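Local coordinates for protein acyl-CoA dehydrogenase (Thermus thermophilus, PDB 2Z1Q) that probably catalyses the FAD-dependent alpha,beta-dehydrogenation of saturated acyl-CoA thioesters to 2,3-dehydroacyl-CoA, passing the electrons to an acceptor, at residues L51-M54 against E60-V63; V207-D210 against S215-P218. One frame throughout, in Å; residues are numbered along the deposited sequence.

Contact 1 of 2, residues L51-M54 against E60-V63; sequences LERM and ELNV
One face of the Arg53 guanidinium carries a methyl group of Leu61: CD2 rides 3.8 Å above the plane, displaced toward the rim between NE and NH1 and away from NH2, and its nearest guanidinium atom is NE at 3.9 Å. The polar partner of the group lies outside the two segments, for NH1 forms a salt bridge with Glu58 in the intervening loop. Two kinds of contact thus share one arginine, an apolar one over the plane and a charged one at a terminal nitrogen. The setting is a short loop connecting two helices of the N-terminal, helical domain of the acyl-CoA dehydrogenase fold, where helix 30-54 ends and a connection whose 3-10 segment takes in Glu60 and Leu61 leads into helix 62-71.

Leu61 is the residue on which both side chains of the first helix converge. Arg53 meets it at about a right angle, while Met54 slants across it and packs through its CG and SD. From CA, both Arg53 and Met54 point toward the second segment, and their shared first torsion (chi1 -74° and -73°) puts CG beside the backbone N. Leu61 itself has an unusual chi1 of -100°, away from the staggered positions; at that setting CD2 reaches both the guanidinium face and Met54 CG, the latter 4.0 Å away. No hydrogen bond joins the two segments, so their mutual packing rests on van der Waals contact. The incoming turn has its own backbone bond, from Val63 N to Glu60 O at 3.1 Å. Met54 is buried, and beyond Leu61 it also touches Ala227 of a loop in the middle domain. The tightest approach is between two methylenes, Met54 CG and Leu61 CB, 3.6 Å apart, with Met54 SD 3.9 Å from the same CB.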
loop_
_atom_site.group_PDB
_atom_site.type_symbol
_atom_site.label_atom_id
_atom_site.label_comp_id
_atom_site.label_asym_id
_atom_site.label_seq_id
_atom_site.Cartn_x
_atom_site.Cartn_y
_atom_site.Cartn_z
ATOM N N LEU B 51 -10.902 -19.540 -11.987
ATOM C CA LEU B 51 -10.410 -18.190 -11.743
ATOM C C LEU B 51 -9.568 -17.584 -12.869
ATOM O O LEU B 51 -9.787 -16.441 -13.271
ATOM C CB LEU B 51 -9.601 -18.168 -10.446
ATOM C CG LEU B 51 -9.139 -16.795 -9.963
ATOM C CD1 LEU B 51 -10.307 -15.799 -9.968
ATOM C CD2 LEU B 51 -8.552 -16.953 -8.569
ATOM N N GLU B 52 -8.599 -18.351 -13.362
ATOM C CA GLU B 52 -7.711 -17.890 -14.423
ATOM C C GLU B 52 -8.489 -17.514 -15.683
ATOM O O GLU B 52 -8.268 -16.451 -16.257
ATOM C CB GLU B 52 -6.676 -18.977 -14.750
ATOM C CG GLU B 52 -5.291 -18.456 -15.118
ATOM C CD GLU B 52 -4.603 -17.717 -13.971
ATOM O OE1 GLU B 52 -4.509 -18.286 -12.861
ATOM O OE2 GLU B 52 -4.150 -16.567 -14.181
ATOM N N ARG B 53 -9.397 -18.385 -16.113
ATOM C CA ARG B 53 -10.186 -18.111 -17.309
ATOM C C ARG B 53 -11.079 -16.891 -17.117
ATOM O O ARG B 53 -11.250 -16.096 -18.035
ATOM C CB ARG B 53 -11.049 -19.322 -17.688
ATOM C CG ARG B 53 -10.290 -20.495 -18.297
ATOM C CD ARG B 53 -11.163 -21.757 -18.368
ATOM N NE ARG B 53 -12.344 -21.636 -19.230
ATOM C CZ ARG B 53 -13.295 -22.567 -19.307
ATOM N NH1 ARG B 53 -14.341 -22.401 -20.112
ATOM N NH2 ARG B 53 -13.209 -23.659 -18.564
ATOM N N MET B 54 -11.644 -16.737 -15.924
ATOM C CA MET B 54 -12.511 -15.594 -15.656
ATOM C C MET B 54 -11.720 -14.290 -15.599
ATOM O O MET B 54 -12.231 -13.228 -15.938
ATOM C CB MET B 54 -13.272 -15.798 -14.355
ATOM C CG MET B 54 -14.365 -16.833 -14.461
ATOM S SD MET B 54 -15.267 -17.016 -12.931
ATOM C CE MET B 54 -14.109 -17.982 -12.049
ATOM N N GLU B 60 -18.584 -14.772 -18.186
ATOM C CA GLU B 60 -19.876 -15.444 -18.192
ATOM C C GLU B 60 -19.854 -16.711 -17.330
ATOM O O GLU B 60 -20.905 -17.275 -17.013
ATOM C CB GLU B 60 -20.315 -15.772 -19.621
ATOM C CG GLU B 60 -19.456 -16.799 -20.347
ATOM C CD GLU B 60 -18.212 -16.206 -20.975
ATOM O OE1 GLU B 60 -17.627 -16.872 -21.856
ATOM O OE2 GLU B 60 -17.813 -15.085 -20.595
ATOM N N LEU B 61 -18.655 -17.144 -16.945
ATOM C CA LEU B 61 -18.520 -18.323 -16.102
ATOM C C LEU B 61 -19.125 -18.028 -14.721
ATOM O O LEU B 61 -19.385 -18.951 -13.948
ATOM C CB LEU B 61 -17.050 -18.727 -15.996
ATOM C CG LEU B 61 -16.560 -19.882 -16.889
ATOM C CD1 LEU B 61 -17.319 -19.941 -18.205
ATOM C CD2 LEU B 61 -15.061 -19.714 -17.124
ATOM N N ASN B 62 -19.351 -16.744 -14.426
ATOM C CA ASN B 62 -19.963 -16.333 -13.161
ATOM C C ASN B 62 -21.394 -16.908 -13.058
ATOM O O ASN B 62 -21.877 -17.184 -11.965
ATOM C CB ASN B 62 -20.064 -14.794 -13.061
ATOM C CG ASN B 62 -18.798 -14.139 -12.507
ATOM O OD1 ASN B 62 -18.078 -13.450 -13.228
ATOM N ND2 ASN B 62 -18.534 -14.335 -11.219
ATOM N N VAL B 63 -22.066 -17.064 -14.198
ATOM C CA VAL B 63 -23.441 -17.565 -14.198
ATOM C C VAL B 63 -23.540 -18.998 -13.676
ATOM O O VAL B 63 -24.257 -19.274 -12.723
ATOM C CB VAL B 63 -24.070 -17.476 -15.603
ATOM C CG1 VAL B 63 -25.498 -17.987 -15.578
ATOM C CG2 VAL B 63 -24.046 -16.035 -16.090
#

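Contact 2 of 2, residues V207-D210 against S215-P218; sequences VERD and SFGP
Arg209 lays its guanidinium flat on the ring of Phe216, a stacked cation-pi pair in which the two planes are only 8° apart. The overlap is off-centre: CZ of Arg209 stands 4.2 Å from the ring centroid, 34° off the normal, and the group sits over the outer end of the ring. There NH1 meets Phe216 CZ at 3.6 Å, and NH2 lies equally close to Phe216 CE1. The aliphatic part joins in, with Arg209 CG 3.8 Å from Phe216 CZ. With CG opposite the backbone N (chi1 -169°) and the chain extended from CG to NE, the charged group reaches across to the ring from just beyond the strand.

In the next shell, NH1 donates to the backbone carbonyls of Ala185 and Ala188, two bonds that limit the rotation of the guanidinium and are consistent with its flat lie on the phenyl. Replacing Arg209 by a leucine would probably leave those two carbonyls without this donor and take the stacked guanidinium off that face of the Phe216 ring. Phe216 is in turn seated on Val233.

The pair bridges a surface turn of the middle, beta domain: Arg209 follows strand 201-208, bonded through its backbone to His189 beside strand 190-197, whereas Phe216 lies on strand 214-216, which runs antiparallel to strand 230-235.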
loop_
_atom_site.group_PDB
_atom_site.type_symbol
_atom_site.label_atom_id
_atom_site.label_comp_id
_atom_site.label_asym_id
_atom_site.label_seq_id
_atom_site.Cartn_x
_atom_site.Cartn_y
_atom_site.Cartn_z
ATOM N N VAL B 207 -35.945 -3.186 -12.310
ATOM C CA VAL B 207 -35.870 -3.203 -13.769
ATOM C C VAL B 207 -35.314 -4.528 -14.247
ATOM O O VAL B 207 -34.235 -4.951 -13.830
ATOM C CB VAL B 207 -34.952 -2.060 -14.300
ATOM C CG1 VAL B 207 -35.013 -1.987 -15.834
ATOM C CG2 VAL B 207 -35.372 -0.749 -13.686
ATOM N N GLU B 208 -36.056 -5.187 -15.123
ATOM C CA GLU B 208 -35.613 -6.465 -15.645
ATOM C C GLU B 208 -34.648 -6.218 -16.792
ATOM O O GLU B 208 -34.813 -5.265 -17.558
ATOM C CB GLU B 208 -36.821 -7.279 -16.096
ATOM C CG GLU B 208 -37.887 -7.313 -15.008
ATOM C CD GLU B 208 -39.006 -8.293 -15.293
ATOM O OE1 GLU B 208 -39.772 -8.061 -16.250
ATOM O OE2 GLU B 208 -39.124 -9.296 -14.559
ATOM N N ARG B 209 -33.636 -7.073 -16.892
ATOM C CA ARG B 209 -32.635 -6.930 -17.932
ATOM C C ARG B 209 -33.229 -6.763 -19.328
ATOM O O ARG B 209 -32.805 -5.887 -20.075
ATOM C CB ARG B 209 -31.690 -8.127 -17.930
ATOM C CG ARG B 209 -30.476 -7.914 -18.811
ATOM C CD ARG B 209 -29.710 -9.193 -19.031
ATOM N NE ARG B 209 -28.464 -8.942 -19.744
ATOM C CZ ARG B 209 -27.387 -8.382 -19.198
ATOM N NH1 ARG B 209 -27.396 -8.016 -17.924
ATOM N NH2 ARG B 209 -26.306 -8.172 -19.942
ATOM N N ASP B 210 -34.207 -7.596 -19.673
ATOM C CA ASP B 210 -34.824 -7.539 -21.001
ATOM C C ASP B 210 -35.760 -6.353 -21.258
ATOM O O ASP B 210 -36.648 -6.432 -22.109
ATOM C CB ASP B 210 -35.574 -8.854 -21.284
ATOM C CG ASP B 210 -34.636 -10.058 -21.374
ATOM O OD1 ASP B 210 -35.141 -11.204 -21.449
ATOM O OD2 ASP B 210 -33.400 -9.863 -21.378
ATOM N N SER B 215 -29.326 -0.462 -21.763
ATOM C CA SER B 215 -28.141 -1.011 -22.422
ATOM C C SER B 215 -26.940 -0.983 -21.475
ATOM O O SER B 215 -27.002 -0.382 -20.412
ATOM C CB SER B 215 -27.820 -0.207 -23.685
ATOM O OG SER B 215 -27.615 1.158 -23.361
ATOM N N PHE B 216 -25.840 -1.613 -21.869
ATOM C CA PHE B 216 -24.665 -1.656 -21.004
ATOM C C PHE B 216 -23.369 -1.317 -21.729
ATOM O O PHE B 216 -23.172 -1.722 -22.872
ATOM C CB PHE B 216 -24.539 -3.048 -20.388
ATOM C CG PHE B 216 -25.858 -3.676 -20.033
ATOM C CD1 PHE B 216 -26.581 -4.395 -20.978
ATOM C CD2 PHE B 216 -26.387 -3.533 -18.755
ATOM C CE1 PHE B 216 -27.811 -4.965 -20.657
ATOM C CE2 PHE B 216 -27.612 -4.096 -18.426
ATOM C CZ PHE B 216 -28.328 -4.815 -19.377
ATOM N N GLY B 217 -22.482 -0.577 -21.073
ATOM C CA GLY B 217 -21.217 -0.250 -21.705
ATOM C C GLY B 217 -20.307 -1.469 -21.605
ATOM O O GLY B 217 -20.660 -2.430 -20.921
ATOM N N PRO B 218 -19.139 -1.466 -22.270
ATOM C CA PRO B 218 -18.207 -2.597 -22.226
ATOM C C PRO B 218 -17.678 -2.832 -20.822
ATOM O O PRO B 218 -17.809 -1.968 -19.943
ATOM C CB PRO B 218 -17.105 -2.175 -23.194
ATOM C CG PRO B 218 -17.093 -0.698 -23.043
ATOM C CD PRO B 218 -18.553 -0.329 -23.001
#

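How the contacts relate
Both contacts join segments close in sequence, one across a turn between helices and the other across a turn between strands, and they follow one another along the chain. Contact 1 belongs to the N-terminal helical domain and contact 2 to the middle domain; their centres are 20 Å apart and their nearest atoms about 9 Å, without touching. Both lie on the same side of the chain's centre. The side chain of Asn62 in contact 1 and that of Phe216 in contact 2 each lie about 12 Å from bound FAD. Ser183, which binds FAD, is about 9 Å from the Asn62 side chain and about 11 Å from that of Arg209.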